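Long-range contacts in PbSGBP-B lipoprotein (PDB 6D2Y), which probably binds polysaccharide at the bacterial cell surface, as a magnesium-containing lipoprotein of a polysaccharide utilization locus: residues L71-Q82 with P105-T116; I130-M138 with T150-D158. One frame throughout, in Å; residues are numbered along the deposited sequence.

Interaction 1: L71-Q82 with P105-T116; sequences LKSIKGILFNDQ and PSVVTDKMYMIT
F79 and M112 face each other across an antiparallel strand pair, their side chains side by side on its buried face. M112, a selenomethionine, puts its selenium 4.2 Å from the centroid of the F79 ring, 38° off the normal, an oblique Met-aromatic contact. Near the strand start I74 CD1 presses on M114 CE at 3.3 Å, and L66 of strand 63-69 packs on both selenomethionines. The other face, with L78, Y113 and I115, is partly exposed: L78 CB and Y113 CD2 stand 4.4 Å apart, yet L78 CD1 and I115 CD1 press to 3.3 Å. K75 and G76 both donate to I115 O, a classic beta bulge.

A type II' turn from F79 to Q82 ends the strand, setting its central N80 and D81 against 105-110. N80 CG, anti to the carbonyl carbon (chi1 -56°), carries OD1 to T109 N, tilted from the amide plane, and to D110 N at 3.0 Å, nearly in line with the C=O though its N-H points off that line (136°). D81 OD2 takes V107 N at 3.1 Å from above the carboxylate plane, S106 N only weakly. Backbone bonds and apolar packing join the strands; two side-chain acceptors hold the loop by its T109, D110 and V107 amides.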
loop_
_atom_site.group_PDB
_atom_site.type_symbol
_atom_site.label_atom_id
_atom_site.label_comp_id
_atom_site.label_asym_id
_atom_site.label_seq_id
_atom_site.Cartn_x
_atom_site.Cartn_y
_atom_site.Cartn_z
ATOM N N LEU A 71 46.186 2.846 18.017
ATOM C CA LEU A 71 45.146 2.332 17.137
ATOM C C LEU A 71 45.687 1.365 16.093
ATOM O O LEU A 71 44.902 0.637 15.475
ATOM C CB LEU A 71 44.420 3.494 16.455
ATOM C CG LEU A 71 43.522 4.335 17.364
ATOM C CD1 LEU A 71 42.640 5.262 16.543
ATOM C CD2 LEU A 71 42.677 3.443 18.261
ATOM N N LYS A 72 46.999 1.328 15.878
ATOM C CA LYS A 72 47.550 0.376 14.924
ATOM C C LYS A 72 47.789 -1.000 15.535
ATOM O O LYS A 72 48.278 -1.894 14.837
ATOM C CB LYS A 72 48.835 0.938 14.315
ATOM C CG LYS A 72 48.566 2.086 13.350
ATOM C CD LYS A 72 49.767 3.002 13.179
ATOM C CE LYS A 72 50.792 2.408 12.229
ATOM N NZ LYS A 72 51.825 1.614 12.947
ATOM N N SER A 73 47.455 -1.189 16.813
ATOM C CA SER A 73 47.349 -2.523 17.389
ATOM C C SER A 73 46.064 -3.230 16.979
ATOM O O SER A 73 45.918 -4.428 17.248
ATOM C CB SER A 73 47.421 -2.451 18.915
ATOM O OG SER A 73 48.761 -2.530 19.367
ATOM N N ILE A 74 45.141 -2.516 16.342
ATOM C CA ILE A 74 43.874 -3.083 15.898
ATOM C C ILE A 74 44.110 -3.878 14.622
ATOM O O ILE A 74 44.512 -3.317 13.597
ATOM C CB ILE A 74 42.840 -1.977 15.659
ATOM C CG1 ILE A 74 42.721 -1.096 16.899
ATOM C CG2 ILE A 74 41.496 -2.585 15.290
ATOM C CD1 ILE A 74 42.038 0.204 16.628
ATOM N N LYS A 75 43.848 -5.181 14.675
ATOM C CA LYS A 75 43.922 -6.007 13.477
ATOM C C LYS A 75 42.571 -6.134 12.789
ATOM O O LYS A 75 42.499 -6.110 11.556
ATOM C CB LYS A 75 44.470 -7.394 13.824
ATOM C CG LYS A 75 45.980 -7.429 13.932
ATOM C CD LYS A 75 46.612 -6.471 12.934
ATOM C CE LYS A 75 48.072 -6.223 13.248
ATOM N NZ LYS A 75 48.328 -4.761 13.321
ATOM N N GLY A 76 41.497 -6.261 13.563
ATOM C CA GLY A 76 40.167 -6.344 12.998
ATOM C C GLY A 76 39.190 -5.518 13.807
ATOM O O GLY A 76 39.402 -5.240 14.990
ATOM N N ILE A 77 38.107 -5.122 13.141
ATOM C CA ILE A 77 37.004 -4.404 13.766
ATOM C C ILE A 77 35.708 -5.066 13.324
ATOM O O ILE A 77 35.488 -5.262 12.123
ATOM C CB ILE A 77 37.002 -2.910 13.382
ATOM C CG1 ILE A 77 38.175 -2.175 14.032
ATOM C CG2 ILE A 77 35.689 -2.256 13.774
ATOM C CD1 ILE A 77 38.198 -0.681 13.756
ATOM N N LEU A 78 34.852 -5.407 14.280
ATOM C CA LEU A 78 33.502 -5.859 13.983
ATOM C C LEU A 78 32.495 -4.901 14.592
ATOM O O LEU A 78 32.591 -4.566 15.776
ATOM C CB LEU A 78 33.243 -7.261 14.517
ATOM C CG LEU A 78 33.978 -8.370 13.788
ATOM C CD1 LEU A 78 35.187 -8.702 14.633
ATOM C CD2 LEU A 78 33.068 -9.603 13.605
ATOM N N PHE A 79 31.538 -4.469 13.780
ATOM C CA PHE A 79 30.344 -3.785 14.255
ATOM C C PHE A 79 29.271 -4.843 14.478
ATOM O O PHE A 79 28.778 -5.445 13.515
ATOM C CB PHE A 79 29.894 -2.743 13.236
ATOM C CG PHE A 79 30.787 -1.544 13.165
ATOM C CD1 PHE A 79 31.920 -1.546 12.365
ATOM C CD2 PHE A 79 30.491 -0.409 13.895
ATOM C CE1 PHE A 79 32.741 -0.432 12.298
ATOM C CE2 PHE A 79 31.305 0.706 13.833
ATOM C CZ PHE A 79 32.430 0.695 13.034
ATOM N N ASN A 80 28.919 -5.080 15.744
ATOM C CA ASN A 80 28.036 -6.184 16.138
ATOM C C ASN A 80 28.681 -7.472 15.643
ATOM O O ASN A 80 29.805 -7.780 16.078
ATOM C CB ASN A 80 26.617 -5.915 15.634
ATOM C CG ASN A 80 26.072 -4.594 16.117
ATOM O OD1 ASN A 80 25.765 -4.422 17.303
ATOM N ND2 ASN A 80 25.935 -3.650 15.197
ATOM N N ASP A 81 28.051 -8.230 14.750
ATOM C CA ASP A 81 28.632 -9.446 14.201
ATOM C C ASP A 81 29.138 -9.255 12.777
ATOM O O ASP A 81 29.452 -10.240 12.101
ATOM C CB ASP A 81 27.611 -10.583 14.249
ATOM C CG ASP A 81 26.287 -10.209 13.598
ATOM O OD1 ASP A 81 26.188 -9.099 13.035
ATOM O OD2 ASP A 81 25.343 -11.023 13.655
ATOM N N GLN A 82 29.216 -8.015 12.305
ATOM C CA GLN A 82 29.624 -7.717 10.940
ATOM C C GLN A 82 31.062 -7.219 10.946
ATOM O O GLN A 82 31.375 -6.219 11.601
ATOM C CB GLN A 82 28.696 -6.678 10.313
ATOM C CG GLN A 82 27.235 -7.094 10.295
ATOM C CD GLN A 82 27.008 -8.387 9.534
ATOM O OE1 GLN A 82 27.460 -8.541 8.400
ATOM N NE2 GLN A 82 26.309 -9.327 10.160
ATOM N N PRO A 105 22.967 -6.458 11.117
ATOM C CA PRO A 105 23.471 -7.455 12.071
ATOM C C PRO A 105 22.374 -8.414 12.511
ATOM O O PRO A 105 21.240 -8.009 12.778
ATOM C CB PRO A 105 23.971 -6.601 13.242
ATOM C CG PRO A 105 23.151 -5.341 13.157
ATOM C CD PRO A 105 22.926 -5.102 11.692
ATOM N N SER A 106 22.727 -9.701 12.592
ATOM C CA SER A 106 21.763 -10.713 13.019
ATOM C C SER A 106 21.631 -10.756 14.538
ATOM O O SER A 106 20.528 -10.938 15.061
ATOM C CB SER A 106 22.160 -12.089 12.483
ATOM O OG SER A 106 21.865 -12.192 11.099
ATOM N N VAL A 107 22.739 -10.609 15.261
ATOM C CA VAL A 107 22.739 -10.460 16.714
ATOM C C VAL A 107 23.338 -9.090 17.019
ATOM O O VAL A 107 24.496 -8.814 16.682
ATOM C CB VAL A 107 23.503 -11.597 17.409
ATOM C CG1 VAL A 107 24.847 -11.830 16.748
ATOM C CG2 VAL A 107 23.678 -11.282 18.900
ATOM N N VAL A 108 22.535 -8.205 17.604
ATOM C CA VAL A 108 22.934 -6.827 17.863
ATOM C C VAL A 108 23.323 -6.694 19.328
ATOM O O VAL A 108 22.579 -7.110 20.224
ATOM C CB VAL A 108 21.810 -5.844 17.481
ATOM C CG1 VAL A 108 20.489 -6.230 18.129
ATOM C CG2 VAL A 108 22.185 -4.414 17.863
ATOM N N THR A 109 24.504 -6.132 19.572
ATOM C CA THR A 109 24.968 -5.887 20.927
ATOM C C THR A 109 25.317 -4.428 21.169
ATOM O O THR A 109 25.689 -4.079 22.296
ATOM C CB THR A 109 26.185 -6.766 21.255
ATOM O OG1 THR A 109 27.160 -6.662 20.209
ATOM C CG2 THR A 109 25.760 -8.219 21.409
ATOM N N ASP A 110 25.197 -3.568 20.157
ATOM C CA ASP A 110 25.524 -2.147 20.269
ATOM C C ASP A 110 26.949 -1.957 20.784
ATOM O O ASP A 110 27.212 -1.196 21.717
ATOM C CB ASP A 110 24.513 -1.414 21.154
ATOM C CG ASP A 110 23.165 -1.242 20.477
ATOM O OD1 ASP A 110 23.086 -1.395 19.239
ATOM O OD2 ASP A 110 22.183 -0.944 21.187
ATOM N N LYS A 111 27.876 -2.681 20.165
ATOM C CA LYS A 111 29.289 -2.570 20.479
ATOM C C LYS A 111 30.096 -2.744 19.203
ATOM O O LYS A 111 29.697 -3.484 18.298
ATOM C CB LYS A 111 29.724 -3.613 21.526
ATOM C CG LYS A 111 29.096 -3.409 22.900
ATOM C CD LYS A 111 29.399 -4.546 23.857
ATOM C CE LYS A 111 28.519 -4.457 25.097
ATOM N NZ LYS A 111 28.664 -3.147 25.788
HETATM N N MSE A 112 31.220 -2.042 19.131
HETATM C CA MSE A 112 32.203 -2.253 18.072
HETATM C C MSE A 112 33.399 -2.963 18.696
HETATM O O MSE A 112 34.037 -2.430 19.602
HETATM C CB MSE A 112 32.626 -0.925 17.438
HETATM C CG MSE A 112 34.072 -0.867 16.939
HETATM SE SE MSE A 112 34.469 0.790 15.967
HETATM C CE MSE A 112 35.007 1.879 17.454
ATOM N N TYR A 113 33.687 -4.172 18.231
ATOM C CA TYR A 113 34.726 -4.998 18.828
ATOM C C TYR A 113 36.047 -4.749 18.116
ATOM O O TYR A 113 36.142 -4.910 16.896
ATOM C CB TYR A 113 34.346 -6.477 18.766
ATOM C CG TYR A 113 33.015 -6.784 19.413
ATOM C CD1 TYR A 113 32.924 -7.083 20.766
ATOM C CD2 TYR A 113 31.844 -6.768 18.668
ATOM C CE1 TYR A 113 31.704 -7.361 21.360
ATOM C CE2 TYR A 113 30.623 -7.042 19.252
ATOM C CZ TYR A 113 30.558 -7.339 20.597
ATOM O OH TYR A 113 29.346 -7.616 21.186
HETATM N N MSE A 114 37.061 -4.355 18.874
HETATM C CA MSE A 114 38.398 -4.214 18.320
HETATM C C MSE A 114 39.223 -5.438 18.671
HETATM O O MSE A 114 39.308 -5.814 19.844
HETATM C CB MSE A 114 39.066 -2.953 18.845
HETATM C CG MSE A 114 38.123 -1.783 18.958
HETATM SE SE MSE A 114 38.904 -0.342 19.990
HETATM C CE MSE A 114 39.345 0.760 18.497
ATOM N N ILE A 115 39.821 -6.066 17.658
ATOM C CA ILE A 115 40.591 -7.292 17.839
ATOM C C ILE A 115 42.060 -7.003 17.561
ATOM O O ILE A 115 42.417 -6.501 16.487
ATOM C CB ILE A 115 40.096 -8.447 16.952
ATOM C CG1 ILE A 115 38.612 -8.761 17.178
ATOM C CG2 ILE A 115 40.913 -9.689 17.237
ATOM C CD1 ILE A 115 38.016 -9.635 16.096
ATOM N N THR A 116 42.908 -7.343 18.524
ATOM C CA THR A 116 44.341 -7.162 18.393
ATOM C C THR A 116 44.960 -8.345 17.652
ATOM O O THR A 116 44.278 -9.286 17.232
ATOM C CB THR A 116 44.964 -6.988 19.771
ATOM O OG1 THR A 116 44.764 -8.186 20.532
ATOM C CG2 THR A 116 44.295 -5.830 20.491
HETATM O O HOH W 1 24.026 -1.661 16.757
#

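Interaction 2: I130-M138 with T150-D158; sequences ISAPSVVSM and TITGDYFLD
S134-M138 and T150-D154 pair antiparallel as the two arms of a hairpin, their axes 4.7 Å apart at closest approach, with a classic beta bulge where V136 N and S137 N both donate to T152 O. The two bonds differ in approach: V136 N lies in the carbonyl plane of T152, whereas S137 N is tilted 24° from it. Opposite V135 stands G153, whose CA comes within 3.1 Å of S134 O in a CA-H...O contact; the glycine lets the strands approach closely here.

The inner side chains are apolar. M138 CG packs on I151 CG1 at 3.6 Å, and V135 CG1 reaches I151 CG2 more loosely. Beyond the strand, F156 turns its ring edge to P133 CB, 3.8 Å from CE1, and to V135 CG2; V203 of strand 200-205 touches both V135 and F156, joining the hairpin to the facing sheet of the IPT/TIG domain.

Y155 lies on the more exposed side. S131 CB sits over the centre of its ring, 3.8 Å from the centroid, in a CH-pi contact, while S131 OG, swung anti to the backbone N (chi1 -179°), bonds to A132 O. The opposite ring face carries D154 OD1, which accepts Y155 N at 2.6 Å in a short, bent bond. The ring thus lies between a serine methylene and a carboxylate oxygen; K184, which forms a salt bridge with D154 and a cation-pi contact with Y155, probably offsets the negative charge.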
loop_
_atom_site.group_PDB
_atom_site.type_symbol
_atom_site.label_atom_id
_atom_site.label_comp_id
_atom_site.label_asym_id
_atom_site.label_seq_id
_atom_site.Cartn_x
_atom_site.Cartn_y
_atom_site.Cartn_z
ATOM N N ILE A 130 19.919 1.600 12.185
ATOM C CA ILE A 130 19.185 0.885 11.149
ATOM C C ILE A 130 17.846 1.579 10.949
ATOM O O ILE A 130 17.269 2.137 11.888
ATOM C CB ILE A 130 18.994 -0.604 11.512
ATOM C CG1 ILE A 130 20.342 -1.255 11.826
ATOM C CG2 ILE A 130 18.298 -1.358 10.386
ATOM C CD1 ILE A 130 21.185 -1.540 10.603
ATOM N N SER A 131 17.360 1.553 9.710
ATOM C CA SER A 131 16.092 2.192 9.386
ATOM C C SER A 131 14.957 1.608 10.218
ATOM O O SER A 131 14.932 0.411 10.517
ATOM C CB SER A 131 15.789 2.031 7.896
ATOM O OG SER A 131 14.573 2.668 7.551
ATOM N N ALA A 132 14.020 2.473 10.601
ATOM C CA ALA A 132 12.820 2.048 11.298
ATOM C C ALA A 132 11.960 1.183 10.377
ATOM O O ALA A 132 12.136 1.199 9.157
ATOM C CB ALA A 132 12.034 3.267 11.776
ATOM N N PRO A 133 11.030 0.406 10.937
ATOM C CA PRO A 133 10.184 -0.438 10.085
ATOM C C PRO A 133 9.334 0.400 9.144
ATOM O O PRO A 133 8.869 1.486 9.494
ATOM C CB PRO A 133 9.316 -1.206 11.088
ATOM C CG PRO A 133 10.066 -1.151 12.367
ATOM C CD PRO A 133 10.766 0.171 12.368
ATOM N N SER A 134 9.145 -0.110 7.932
ATOM C CA SER A 134 8.243 0.484 6.958
ATOM C C SER A 134 7.060 -0.452 6.772
ATOM O O SER A 134 7.245 -1.651 6.540
ATOM C CB SER A 134 8.948 0.728 5.621
ATOM O OG SER A 134 8.910 -0.428 4.805
ATOM N N VAL A 135 5.852 0.088 6.893
ATOM C CA VAL A 135 4.623 -0.688 6.778
ATOM C C VAL A 135 3.902 -0.237 5.520
ATOM O O VAL A 135 3.629 0.957 5.346
ATOM C CB VAL A 135 3.731 -0.520 8.016
ATOM C CG1 VAL A 135 2.526 -1.437 7.921
ATOM C CG2 VAL A 135 4.527 -0.797 9.280
ATOM N N VAL A 136 3.591 -1.185 4.643
ATOM C CA VAL A 136 2.968 -0.842 3.371
ATOM C C VAL A 136 1.557 -1.409 3.287
ATOM O O VAL A 136 0.592 -0.656 3.107
ATOM C CB VAL A 136 3.837 -1.311 2.189
ATOM C CG1 VAL A 136 3.116 -1.050 0.878
ATOM C CG2 VAL A 136 5.182 -0.599 2.208
ATOM N N SER A 137 1.418 -2.727 3.419
ATOM C CA SER A 137 0.134 -3.356 3.146
ATOM C C SER A 137 -0.181 -4.430 4.174
ATOM O O SER A 137 0.717 -5.003 4.798
ATOM C CB SER A 137 0.103 -3.975 1.743
ATOM O OG SER A 137 1.116 -4.953 1.601
HETATM N N MSE A 138 -1.472 -4.700 4.335
HETATM C CA MSE A 138 -1.932 -5.807 5.150
HETATM C C MSE A 138 -2.693 -6.727 4.200
HETATM O O MSE A 138 -3.371 -6.246 3.288
HETATM C CB MSE A 138 -2.822 -5.319 6.297
HETATM C CG MSE A 138 -2.847 -6.238 7.498
HETATM SE SE MSE A 138 -4.476 -6.092 8.545
HETATM C CE MSE A 138 -3.879 -5.011 10.006
ATOM N N THR A 150 -0.935 -11.435 6.951
ATOM C CA THR A 150 0.439 -11.061 6.648
ATOM C C THR A 150 0.519 -9.555 6.444
ATOM O O THR A 150 -0.314 -8.975 5.740
ATOM C CB THR A 150 0.959 -11.789 5.404
ATOM O OG1 THR A 150 0.180 -11.406 4.264
ATOM C CG2 THR A 150 0.875 -13.297 5.590
ATOM N N ILE A 151 1.515 -8.928 7.065
ATOM C CA ILE A 151 1.774 -7.501 6.916
ATOM C C ILE A 151 3.073 -7.351 6.138
ATOM O O ILE A 151 4.121 -7.855 6.560
ATOM C CB ILE A 151 1.853 -6.792 8.277
ATOM C CG1 ILE A 151 0.451 -6.499 8.804
ATOM C CG2 ILE A 151 2.636 -5.493 8.162
ATOM C CD1 ILE A 151 0.415 -6.148 10.271
ATOM N N THR A 152 3.006 -6.669 4.998
ATOM C CA THR A 152 4.147 -6.521 4.107
ATOM C C THR A 152 4.786 -5.152 4.287
ATOM O O THR A 152 4.094 -4.145 4.458
ATOM C CB THR A 152 3.728 -6.710 2.646
ATOM O OG1 THR A 152 2.915 -7.885 2.527
ATOM C CG2 THR A 152 4.951 -6.855 1.751
ATOM N N GLY A 153 6.115 -5.124 4.251
ATOM C CA GLY A 153 6.852 -3.884 4.375
ATOM C C GLY A 153 8.348 -4.084 4.261
ATOM O O GLY A 153 8.822 -4.746 3.332
ATOM N N ASP A 154 9.102 -3.517 5.200
ATOM C CA ASP A 154 10.551 -3.645 5.187
ATOM C C ASP A 154 11.086 -3.346 6.579
ATOM O O ASP A 154 10.430 -2.687 7.391
ATOM C CB ASP A 154 11.189 -2.712 4.151
ATOM C CG ASP A 154 12.546 -3.201 3.685
ATOM O OD1 ASP A 154 13.150 -4.036 4.390
ATOM O OD2 ASP A 154 13.010 -2.753 2.617
ATOM N N TYR A 155 12.294 -3.851 6.837
ATOM C CA TYR A 155 13.007 -3.618 8.095
ATOM C C TYR A 155 12.206 -4.113 9.299
ATOM O O TYR A 155 12.140 -3.455 10.339
ATOM C CB TYR A 155 13.385 -2.143 8.250
ATOM C CG TYR A 155 14.255 -1.636 7.120
ATOM C CD1 TYR A 155 13.763 -0.732 6.186
ATOM C CD2 TYR A 155 15.567 -2.071 6.982
ATOM C CE1 TYR A 155 14.556 -0.274 5.149
ATOM C CE2 TYR A 155 16.365 -1.619 5.949
ATOM C CZ TYR A 155 15.855 -0.721 5.036
ATOM O OH TYR A 155 16.651 -0.270 4.008
ATOM N N PHE A 156 11.591 -5.288 9.154
ATOM C CA PHE A 156 10.967 -5.991 10.274
ATOM C C PHE A 156 12.032 -6.895 10.881
ATOM O O PHE A 156 12.198 -8.050 10.489
ATOM C CB PHE A 156 9.753 -6.789 9.817
ATOM C CG PHE A 156 8.653 -5.950 9.234
ATOM C CD1 PHE A 156 8.385 -4.686 9.732
ATOM C CD2 PHE A 156 7.883 -6.432 8.187
ATOM C CE1 PHE A 156 7.369 -3.917 9.194
ATOM C CE2 PHE A 156 6.869 -5.669 7.645
ATOM C CZ PHE A 156 6.611 -4.409 8.149
ATOM N N LEU A 157 12.774 -6.360 11.844
ATOM C CA LEU A 157 13.897 -7.063 12.450
ATOM C C LEU A 157 13.585 -7.349 13.914
ATOM O O LEU A 157 13.323 -6.424 14.692
ATOM C CB LEU A 157 15.185 -6.253 12.306
ATOM C CG LEU A 157 15.322 -5.561 10.948
ATOM C CD1 LEU A 157 16.387 -4.479 10.986
ATOM C CD2 LEU A 157 15.618 -6.581 9.856
ATOM N N ASP A 158 13.623 -8.629 14.279
ATOM C CA ASP A 158 13.263 -9.105 15.608
ATOM C C ASP A 158 14.499 -9.677 16.289
ATOM O O ASP A 158 15.208 -10.504 15.704
ATOM C CB ASP A 158 12.161 -10.164 15.512
ATOM C CG ASP A 158 11.722 -10.684 16.866
ATOM O OD1 ASP A 158 11.261 -9.875 17.698
ATOM O OD2 ASP A 158 11.824 -11.908 17.092
HETATM O O HOH W 2 0.620 -7.792 3.387
#

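Overall arrangement
Read from the N terminus, the two contacts illustrate closure in series, neither nested nor crossed. Interaction 1 closes first, its 22 intervening residues including strand 95-99, and it joins neighbouring strands of a mixed sheet in the N-terminal part of the chain. Strand 121-129, the other neighbour of 111-116 in that sheet, then leads directly into 130-138. Interaction 2 closes a shorter loop of 11 residues at the edge of a four-stranded sheet in the IPT/TIG domain. Their centres are 27 Å apart, yet P105 CD of the first packs against I130 CD1 of the second, at the junction between the two parts. Both lie away from the magnesium site.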